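Calmodulin, putative (Toxoplasma gondii, PDB 6TJ6) is a calmodulin-like EF-hand protein that probably acts through calcium binding and here associates with other protein chains. Local coordinates at residues F15-D20 with G25-L30; R33-S38 with A58-K63; K75-F80 with A127-M132. All coordinates share one frame; numbering follows the deposited sequence.

Contacts 1 and 2 belong to the N-terminal half of the chain and share helix 26-34, while contact 3 lies in the C-terminal half, across the chain's centre from contact 1. Contact 1 is only partly buried: its loop carries calcium-binding aspartates, and it mixes an aromatic-aliphatic packing with carboxylates. Contacts 2 and 3 are buried and mainly apolar, but contact 2 keeps a polar rim of lysine and water, whereas contact 3 rests on aromatic and aliphatic carbon alone. Phe-15 of contact 1 packs on Ser-34 of contact 2. Contacts 2 and 3 come within about 6 Å at their nearest atoms without touching.

Contact 1 of 3, residues F15-D20 with G25-L30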
loop_
_atom_site.group_PDB
_atom_site.type_symbol
_atom_site.label_atom_id
_atom_site.label_comp_id
_atom_site.label_asym_id
_atom_site.label_seq_id
_atom_site.Cartn_x
_atom_site.Cartn_y
_atom_site.Cartn_z
ATOM N N PHE A 15 -6.376 5.466 -0.482
ATOM C CA PHE A 15 -7.689 5.841 -0.988
ATOM C C PHE A 15 -7.736 6.003 -2.503
ATOM O O PHE A 15 -8.788 6.365 -3.042
ATOM C CB PHE A 15 -8.176 7.112 -0.291
ATOM C CG PHE A 15 -8.686 6.860 1.097
ATOM C CD1 PHE A 15 -9.994 6.457 1.301
ATOM C CD2 PHE A 15 -7.853 6.989 2.193
ATOM C CE1 PHE A 15 -10.468 6.208 2.576
ATOM C CE2 PHE A 15 -8.322 6.740 3.469
ATOM C CZ PHE A 15 -9.631 6.351 3.660
ATOM N N ASP A 16 -6.632 5.731 -3.202
ATOM C CA ASP A 16 -6.624 5.627 -4.660
ATOM C C ASP A 16 -7.093 4.215 -5.013
ATOM O O ASP A 16 -6.310 3.319 -5.342
ATOM C CB ASP A 16 -5.232 5.931 -5.209
ATOM C CG ASP A 16 -5.124 5.706 -6.704
ATOM O OD1 ASP A 16 -6.162 5.687 -7.397
ATOM O OD2 ASP A 16 -3.981 5.537 -7.184
ATOM N N THR A 17 -8.412 4.019 -4.940
ATOM C CA THR A 17 -8.965 2.672 -5.018
ATOM C C THR A 17 -8.879 2.090 -6.425
ATOM O O THR A 17 -8.855 0.862 -6.582
ATOM C CB THR A 17 -10.418 2.673 -4.530
ATOM O OG1 THR A 17 -11.178 3.633 -5.271
ATOM C CG2 THR A 17 -10.473 3.020 -3.053
ATOM N N ASP A 18 -8.845 2.934 -7.457
ATOM C CA ASP A 18 -8.607 2.434 -8.806
ATOM C C ASP A 18 -7.128 2.243 -9.112
ATOM O O ASP A 18 -6.798 1.641 -10.140
ATOM C CB ASP A 18 -9.217 3.381 -9.843
ATOM C CG ASP A 18 -10.698 3.618 -9.627
ATOM O OD1 ASP A 18 -11.065 4.719 -9.166
ATOM O OD2 ASP A 18 -11.499 2.702 -9.910
ATOM N N GLY A 19 -6.239 2.738 -8.255
ATOM C CA GLY A 19 -4.814 2.655 -8.531
ATOM C C GLY A 19 -4.390 3.412 -9.767
ATOM O O GLY A 19 -3.422 3.019 -10.426
ATOM N N ASP A 20 -5.097 4.487 -10.110
ATOM C CA ASP A 20 -4.786 5.280 -11.289
ATOM C C ASP A 20 -4.005 6.545 -10.957
ATOM O O ASP A 20 -3.884 7.428 -11.812
ATOM C CB ASP A 20 -6.070 5.636 -12.043
ATOM C CG ASP A 20 -7.038 6.452 -11.205
ATOM O OD1 ASP A 20 -6.806 6.602 -9.986
ATOM O OD2 ASP A 20 -8.036 6.950 -11.768
ATOM N N GLY A 25 -13.837 12.309 -5.807
ATOM C CA GLY A 25 -15.138 12.155 -5.177
ATOM C C GLY A 25 -15.037 11.926 -3.682
ATOM O O GLY A 25 -14.190 12.505 -2.991
ATOM N N ARG A 26 -15.921 11.058 -3.181
ATOM C CA ARG A 26 -15.978 10.778 -1.750
ATOM C C ARG A 26 -14.612 10.379 -1.211
ATOM O O ARG A 26 -14.172 10.895 -0.175
ATOM C CB ARG A 26 -17.005 9.677 -1.476
ATOM C CG ARG A 26 -17.598 9.688 -0.074
ATOM N N ASP A 27 -13.917 9.484 -1.922
ATOM C CA ASP A 27 -12.587 9.058 -1.500
ATOM C C ASP A 27 -11.703 10.250 -1.151
ATOM O O ASP A 27 -11.035 10.246 -0.110
ATOM C CB ASP A 27 -11.932 8.201 -2.587
ATOM C CG ASP A 27 -12.665 6.891 -2.818
ATOM O OD1 ASP A 27 -13.131 6.659 -3.953
ATOM O OD2 ASP A 27 -12.787 6.099 -1.859
ATOM N N LEU A 28 -11.721 11.297 -1.987
ATOM C CA LEU A 28 -10.950 12.502 -1.693
ATOM C C LEU A 28 -11.207 12.968 -0.269
ATOM O O LEU A 28 -10.300 12.948 0.576
ATOM C CB LEU A 28 -11.279 13.600 -2.707
ATOM C CG LEU A 28 -10.464 14.899 -2.661
ATOM C CD1 LEU A 28 -8.994 14.638 -2.340
ATOM C CD2 LEU A 28 -10.585 15.651 -3.976
ATOM N N VAL A 29 -12.460 13.311 0.038
ATOM C CA VAL A 29 -12.793 13.744 1.393
ATOM C C VAL A 29 -12.339 12.698 2.399
ATOM O O VAL A 29 -11.681 13.019 3.400
ATOM C CB VAL A 29 -14.300 14.036 1.514
ATOM C CG1 VAL A 29 -14.668 14.320 2.959
ATOM C CG2 VAL A 29 -14.680 15.206 0.625
ATOM N N LEU A 30 -12.618 11.425 2.111
ATOM C CA LEU A 30 -12.206 10.354 3.011
ATOM C C LEU A 30 -10.707 10.409 3.265
ATOM O O LEU A 30 -10.266 10.456 4.422
ATOM C CB LEU A 30 -12.622 8.997 2.438
ATOM C CG LEU A 30 -13.973 8.462 2.927
ATOM C CD1 LEU A 30 -15.024 9.564 3.022
ATOM C CD2 LEU A 30 -14.458 7.344 2.018
#
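The ring of Phe-15 and the side chain of Leu-30 meet at about a right angle, CB of Leu-30 resting 3.5 Å from CE1 of Phe-15. Over the same ring the backbone carbon C of Leu-30 sits above the centre of one face, so that face is covered by the Leu-30 backbone. The CB of Phe-15 points toward helix 26-34, and with CG anti to the carbonyl carbon (chi1 -77°) the ring is placed beside Leu-30. Asp-27 lies next to it, with CB 3.7 Å from O of Phe-15, while its carboxylate crosses the Thr-17 side chain at a slant, OD2 of Asp-27 4.0 Å from CG2 of Thr-17. Here OD1 of Asp-27 and OG1 of Thr-17 are 3.8 Å apart, a loose approach. This is the helix-loop-helix of an EF-hand: helix 7-15 enters, helix 26-34 leaves, and Asp-16, Asp-18, Asp-20 and Glu-22 are calcium ligands, although this chain carries no calcium in the model. Within the loop, N of Asp-20 donates to the syn lone pair of Asp-16 OD1 at 3.2 Å, with a bent angle of 136°. Asp-16 OD2 meanwhile accepts from N of Gly-21, and a type I turn from Asp-16 to Gly-19 reverses the backbone at the start of the loop.

Contact 2 of 3, residues R33-S38 with A58-K63; sequences RSCGVS and AWMSKK
The ammonium group of Lys-63, NZ, is gripped by a salt bridge to Glu-43 and by a water that accepts from it at 2.8 Å. That water in turn donates to O of Ser-38, so the lysine reaches the segment 33-38 through a single bridging molecule. The chain of Lys-63 starts with CG anti to the backbone N (chi1 179°) and kinks at chi2, which brings two of its methylene groups against one branch of Val-37: CE lies 3.7 Å and CG 3.8 Å from Val-37 CG1, the two side chains meeting at a slant. The methylenes of Lys-63 thus pack on CG1 of Val-37 while its charged end stays among polar partners. The contact joins the loop after helix 26-34 to helix 53-64, in what is probably an N-terminal EF-hand pair, whose loops are linked by the short antiparallel pairing of strands 22-24 and 50-52. Helix 26-34 closes the first hand and runs into the turn at Cys-35 and Gly-36; helix 53-64 would be the last of the second. Deeper in, Met-60 extends its methyl group to the first hand. Bends at chi2 and chi3 curl its chain, and CE comes to 3.6 Å from Cys-35 CB and 3.9 Å from Cys-35 SG, with Val-37 CG2 somewhat farther at 4.2 Å. Ile-32 touches both Val-37 and Met-60, and Val-8 of helix 7-15 packs on Met-60, while Tyr-67 touches Val-37 and its hydroxyl is hydrogen-bonded to N of Ser-38.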
loop_
_atom_site.group_PDB
_atom_site.type_symbol
_atom_site.label_atom_id
_atom_site.label_comp_id
_atom_site.label_asym_id
_atom_site.label_seq_id
_atom_site.Cartn_x
_atom_site.Cartn_y
_atom_site.Cartn_z
ATOM N N ARG A 33 -10.049 13.199 5.579
ATOM C CA ARG A 33 -10.491 12.897 6.932
ATOM C C ARG A 33 -9.658 11.790 7.554
ATOM O O ARG A 33 -9.500 11.751 8.781
ATOM C CB ARG A 33 -11.975 12.520 6.937
ATOM C CG ARG A 33 -12.897 13.663 6.548
ATOM C CD ARG A 33 -14.332 13.413 6.996
ATOM N NE ARG A 33 -15.177 14.586 6.782
ATOM C CZ ARG A 33 -16.270 14.597 6.027
ATOM N NH1 ARG A 33 -16.674 13.490 5.416
ATOM N NH2 ARG A 33 -16.965 15.718 5.889
ATOM N N SER A 34 -9.087 10.903 6.733
ATOM C CA SER A 34 -8.288 9.822 7.295
ATOM C C SER A 34 -7.029 10.338 7.978
ATOM O O SER A 34 -6.470 9.635 8.828
ATOM C CB SER A 34 -7.918 8.808 6.210
ATOM O OG SER A 34 -6.870 9.287 5.386
ATOM N N CYS A 35 -6.582 11.546 7.643
ATOM C CA CYS A 35 -5.427 12.138 8.302
ATOM C C CYS A 35 -5.815 13.000 9.497
ATOM O O CYS A 35 -4.963 13.719 10.031
ATOM C CB CYS A 35 -4.613 12.956 7.298
ATOM S SG CYS A 35 -3.992 11.981 5.903
ATOM N N GLY A 36 -7.076 12.946 9.921
ATOM C CA GLY A 36 -7.542 13.708 11.059
ATOM C C GLY A 36 -7.971 15.126 10.763
ATOM O O GLY A 36 -8.091 15.925 11.698
ATOM N N VAL A 37 -8.206 15.471 9.500
ATOM C CA VAL A 37 -8.616 16.816 9.116
ATOM C C VAL A 37 -10.102 16.810 8.790
ATOM O O VAL A 37 -10.568 16.001 7.977
ATOM C CB VAL A 37 -7.793 17.330 7.922
ATOM C CG1 VAL A 37 -8.324 18.678 7.460
ATOM C CG2 VAL A 37 -6.322 17.436 8.302
ATOM N N SER A 38 -10.850 17.707 9.431
ATOM C CA SER A 38 -12.253 17.926 9.109
ATOM C C SER A 38 -12.378 19.196 8.279
ATOM O O SER A 38 -12.472 20.294 8.842
ATOM C CB SER A 38 -13.100 18.042 10.378
ATOM O OG SER A 38 -12.962 16.897 11.196
ATOM N N ALA A 58 0.039 19.104 -1.868
ATOM C CA ALA A 58 0.000 20.552 -1.687
ATOM C C ALA A 58 -1.198 20.974 -0.842
ATOM O O ALA A 58 -1.059 21.791 0.080
ATOM C CB ALA A 58 -0.021 21.251 -3.045
ATOM N N TRP A 59 -2.379 20.427 -1.137
ATOM C CA TRP A 59 -3.566 20.755 -0.354
ATOM C C TRP A 59 -3.356 20.424 1.117
ATOM O O TRP A 59 -3.621 21.253 1.997
ATOM C CB TRP A 59 -4.786 20.004 -0.900
ATOM C CG TRP A 59 -6.096 20.548 -0.401
ATOM C CD1 TRP A 59 -6.926 21.406 -1.059
ATOM C CD2 TRP A 59 -6.723 20.271 0.862
ATOM N NE1 TRP A 59 -8.033 21.681 -0.287
ATOM C CE2 TRP A 59 -7.931 20.997 0.896
ATOM C CE3 TRP A 59 -6.381 19.482 1.964
ATOM C CZ2 TRP A 59 -8.798 20.957 1.990
ATOM C CZ3 TRP A 59 -7.240 19.443 3.050
ATOM C CH2 TRP A 59 -8.435 20.176 3.054
ATOM N N MET A 60 -2.861 19.214 1.402
ATOM C CA MET A 60 -2.691 18.792 2.788
ATOM C C MET A 60 -1.584 19.576 3.481
ATOM O O MET A 60 -1.699 19.888 4.672
ATOM C CB MET A 60 -2.406 17.290 2.849
ATOM C CG MET A 60 -3.583 16.415 2.432
ATOM S SD MET A 60 -4.962 16.477 3.593
ATOM C CE MET A 60 -4.200 15.792 5.064
ATOM N N SER A 61 -0.505 19.909 2.762
ATOM C CA SER A 61 0.566 20.688 3.370
ATOM C C SER A 61 0.093 22.087 3.734
ATOM O O SER A 61 0.400 22.586 4.822
ATOM C CB SER A 61 1.773 20.753 2.426
ATOM O OG SER A 61 2.349 19.472 2.245
ATOM N N LYS A 62 -0.684 22.723 2.855
ATOM C CA LYS A 62 -1.195 24.051 3.173
ATOM C C LYS A 62 -2.263 24.000 4.260
ATOM O O LYS A 62 -2.374 24.937 5.059
ATOM C CB LYS A 62 -1.729 24.714 1.902
ATOM C CG LYS A 62 -0.639 24.973 0.865
ATOM C CD LYS A 62 -1.193 25.130 -0.544
ATOM C CE LYS A 62 -1.764 26.516 -0.777
ATOM N NZ LYS A 62 -2.228 26.676 -2.183
ATOM N N LYS A 63 -3.041 22.914 4.320
ATOM C CA LYS A 63 -4.047 22.783 5.371
ATOM C C LYS A 63 -3.398 22.575 6.735
ATOM O O LYS A 63 -3.724 23.275 7.701
ATOM C CB LYS A 63 -5.000 21.629 5.046
ATOM C CG LYS A 63 -6.081 21.394 6.084
ATOM C CD LYS A 63 -6.934 22.635 6.282
ATOM C CE LYS A 63 -8.158 22.324 7.118
ATOM N NZ LYS A 63 -8.997 23.524 7.374
HETATM O O HOH W 1 -11.439 22.835 8.538
#

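Contact 3 of 3, residues K75-F80 with A127-M132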
loop_
_atom_site.group_PDB
_atom_site.type_symbol
_atom_site.label_atom_id
_atom_site.label_comp_id
_atom_site.label_asym_id
_atom_site.label_seq_id
_atom_site.Cartn_x
_atom_site.Cartn_y
_atom_site.Cartn_z
ATOM N N LYS A 75 -10.155 18.672 20.843
ATOM C CA LYS A 75 -11.145 19.728 21.025
ATOM C C LYS A 75 -12.547 19.238 20.693
ATOM O O LYS A 75 -13.515 19.605 21.369
ATOM C CB LYS A 75 -10.767 20.926 20.151
ATOM C CG LYS A 75 -11.504 22.213 20.463
ATOM C CD LYS A 75 -10.746 23.409 19.900
ATOM C CE LYS A 75 -11.379 23.941 18.624
ATOM N NZ LYS A 75 -12.560 24.800 18.919
ATOM N N SER A 76 -12.677 18.417 19.649
ATOM C CA SER A 76 -13.976 17.843 19.313
ATOM C C SER A 76 -14.444 16.870 20.387
ATOM O O SER A 76 -15.631 16.843 20.733
ATOM C CB SER A 76 -13.912 17.148 17.953
ATOM O OG SER A 76 -13.547 18.054 16.928
ATOM N N PHE A 77 -13.529 16.055 20.917
ATOM C CA PHE A 77 -13.897 15.125 21.983
ATOM C C PHE A 77 -14.319 15.864 23.247
ATOM O O PHE A 77 -15.252 15.440 23.940
ATOM C CB PHE A 77 -12.737 14.180 22.289
ATOM C CG PHE A 77 -12.744 12.918 21.478
ATOM C CD1 PHE A 77 -13.687 11.931 21.709
ATOM C CD2 PHE A 77 -11.791 12.710 20.495
ATOM C CE1 PHE A 77 -13.690 10.765 20.966
ATOM C CE2 PHE A 77 -11.787 11.548 19.749
ATOM C CZ PHE A 77 -12.737 10.573 19.985
ATOM N N LYS A 78 -13.643 16.972 23.565
ATOM C CA LYS A 78 -13.916 17.676 24.815
ATOM C C LYS A 78 -15.320 18.267 24.857
ATOM O O LYS A 78 -15.829 18.547 25.949
ATOM C CB LYS A 78 -12.881 18.780 25.039
ATOM C CG LYS A 78 -12.830 19.279 26.476
ATOM C CD LYS A 78 -12.200 20.655 26.582
ATOM C CE LYS A 78 -12.282 21.187 28.008
ATOM N NZ LYS A 78 -13.333 22.232 28.173
ATOM N N ALA A 79 -15.956 18.464 23.701
ATOM C CA ALA A 79 -17.336 18.936 23.682
ATOM C C ALA A 79 -18.290 17.944 24.329
ATOM O O ALA A 79 -19.357 18.346 24.804
ATOM C CB ALA A 79 -17.775 19.220 22.246
ATOM N N PHE A 80 -17.931 16.661 24.362
ATOM C CA PHE A 80 -18.745 15.632 24.993
ATOM C C PHE A 80 -18.136 15.154 26.305
ATOM O O PHE A 80 -18.506 14.090 26.809
ATOM C CB PHE A 80 -18.950 14.465 24.030
ATOM C CG PHE A 80 -19.349 14.895 22.650
ATOM C CD1 PHE A 80 -20.663 15.235 22.369
ATOM C CD2 PHE A 80 -18.408 14.971 21.634
ATOM C CE1 PHE A 80 -21.034 15.637 21.100
ATOM C CE2 PHE A 80 -18.770 15.374 20.362
ATOM C CZ PHE A 80 -20.086 15.708 20.094
ATOM N N ALA A 127 -7.719 11.964 24.862
ATOM C CA ALA A 127 -6.407 12.567 24.641
ATOM C C ALA A 127 -5.360 11.488 24.386
ATOM O O ALA A 127 -4.696 11.473 23.341
ATOM C CB ALA A 127 -6.011 13.437 25.834
ATOM N N ASN A 128 -5.213 10.561 25.338
ATOM C CA ASN A 128 -4.349 9.401 25.134
ATOM C C ASN A 128 -4.760 8.626 23.889
ATOM O O ASN A 128 -3.906 8.129 23.145
ATOM C CB ASN A 128 -4.399 8.502 26.370
ATOM C CG ASN A 128 -3.274 7.487 26.405
ATOM O OD1 ASN A 128 -2.201 7.710 25.845
ATOM N ND2 ASN A 128 -3.513 6.365 27.074
ATOM N N PHE A 129 -6.065 8.537 23.634
ATOM C CA PHE A 129 -6.559 7.787 22.483
ATOM C C PHE A 129 -6.190 8.476 21.173
ATOM O O PHE A 129 -5.664 7.838 20.252
ATOM C CB PHE A 129 -8.073 7.603 22.616
ATOM C CG PHE A 129 -8.754 7.158 21.358
ATOM C CD1 PHE A 129 -8.512 5.902 20.824
ATOM C CD2 PHE A 129 -9.666 7.988 20.726
ATOM C CE1 PHE A 129 -9.154 5.491 19.667
ATOM C CE2 PHE A 129 -10.310 7.584 19.573
ATOM C CZ PHE A 129 -10.055 6.333 19.042
ATOM N N VAL A 130 -6.437 9.785 21.074
ATOM C CA VAL A 130 -6.082 10.512 19.856
ATOM C C VAL A 130 -4.575 10.469 19.627
ATOM O O VAL A 130 -4.110 10.312 18.489
ATOM C CB VAL A 130 -6.613 11.958 19.917
ATOM C CG1 VAL A 130 -5.974 12.812 18.835
ATOM C CG2 VAL A 130 -8.127 11.966 19.761
ATOM N N LYS A 131 -3.787 10.587 20.701
ATOM C CA LYS A 131 -2.336 10.486 20.563
ATOM C C LYS A 131 -1.935 9.120 20.018
ATOM O O LYS A 131 -1.368 9.016 18.923
ATOM C CB LYS A 131 -1.650 10.751 21.905
ATOM C CG LYS A 131 -1.772 12.178 22.412
ATOM C CD LYS A 131 -0.810 12.412 23.566
ATOM C CE LYS A 131 -1.452 13.216 24.688
ATOM N NZ LYS A 131 -1.058 14.652 24.660
ATOM N N MET A 132 -2.245 8.050 20.761
ATOM C CA MET A 132 -1.914 6.697 20.313
ATOM C C MET A 132 -2.695 6.267 19.064
ATOM O O MET A 132 -2.602 5.098 18.669
#
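Phe-77 reaches across from helix 69-78 and touches two consecutive residues of helix 127-134, Phe-129 and Val-130. The tight part is the approach of Val-130: its CG2 branch, anti to the carbonyl carbon, lies 3.7 Å from CE2 and 3.8 Å from CD2 of Phe-77, along one side of the ring at a slant. Beyond it the tip of the ring meets Phe-129. There CZ of Phe-77 comes in at the edge of the Phe-129 ring, near its plane, 3.9 Å from CE2, and the two side chains cross at about a right angle. Phe-129 is carried there by CG standing anti to its backbone N (chi1 166°). Tyr-126 meets Phe-77 with its ring nearly parallel, and Leu-73 and Ile-74 add further packing on Val-130. The backbones themselves stay apart, since the closest pair of CA atoms, of Phe-77 and Ala-127, is separated by 8.3 Å and the methyl of Ala-127 points away. On the solvent side, Lys-75, Lys-78, Asn-128 and Lys-131 are exposed and add nothing to the contact. The two helices are the first and last of the C-terminal EF-hand pair, and side chains of another protein chain pack on Phe-77 and Phe-129. Since aromatic rings and a valine methyl carry the contact without any polar bond, the fit depends on shape and burial, which is consistent with a calmodulin-like hydrophobic lobe gripping its partner.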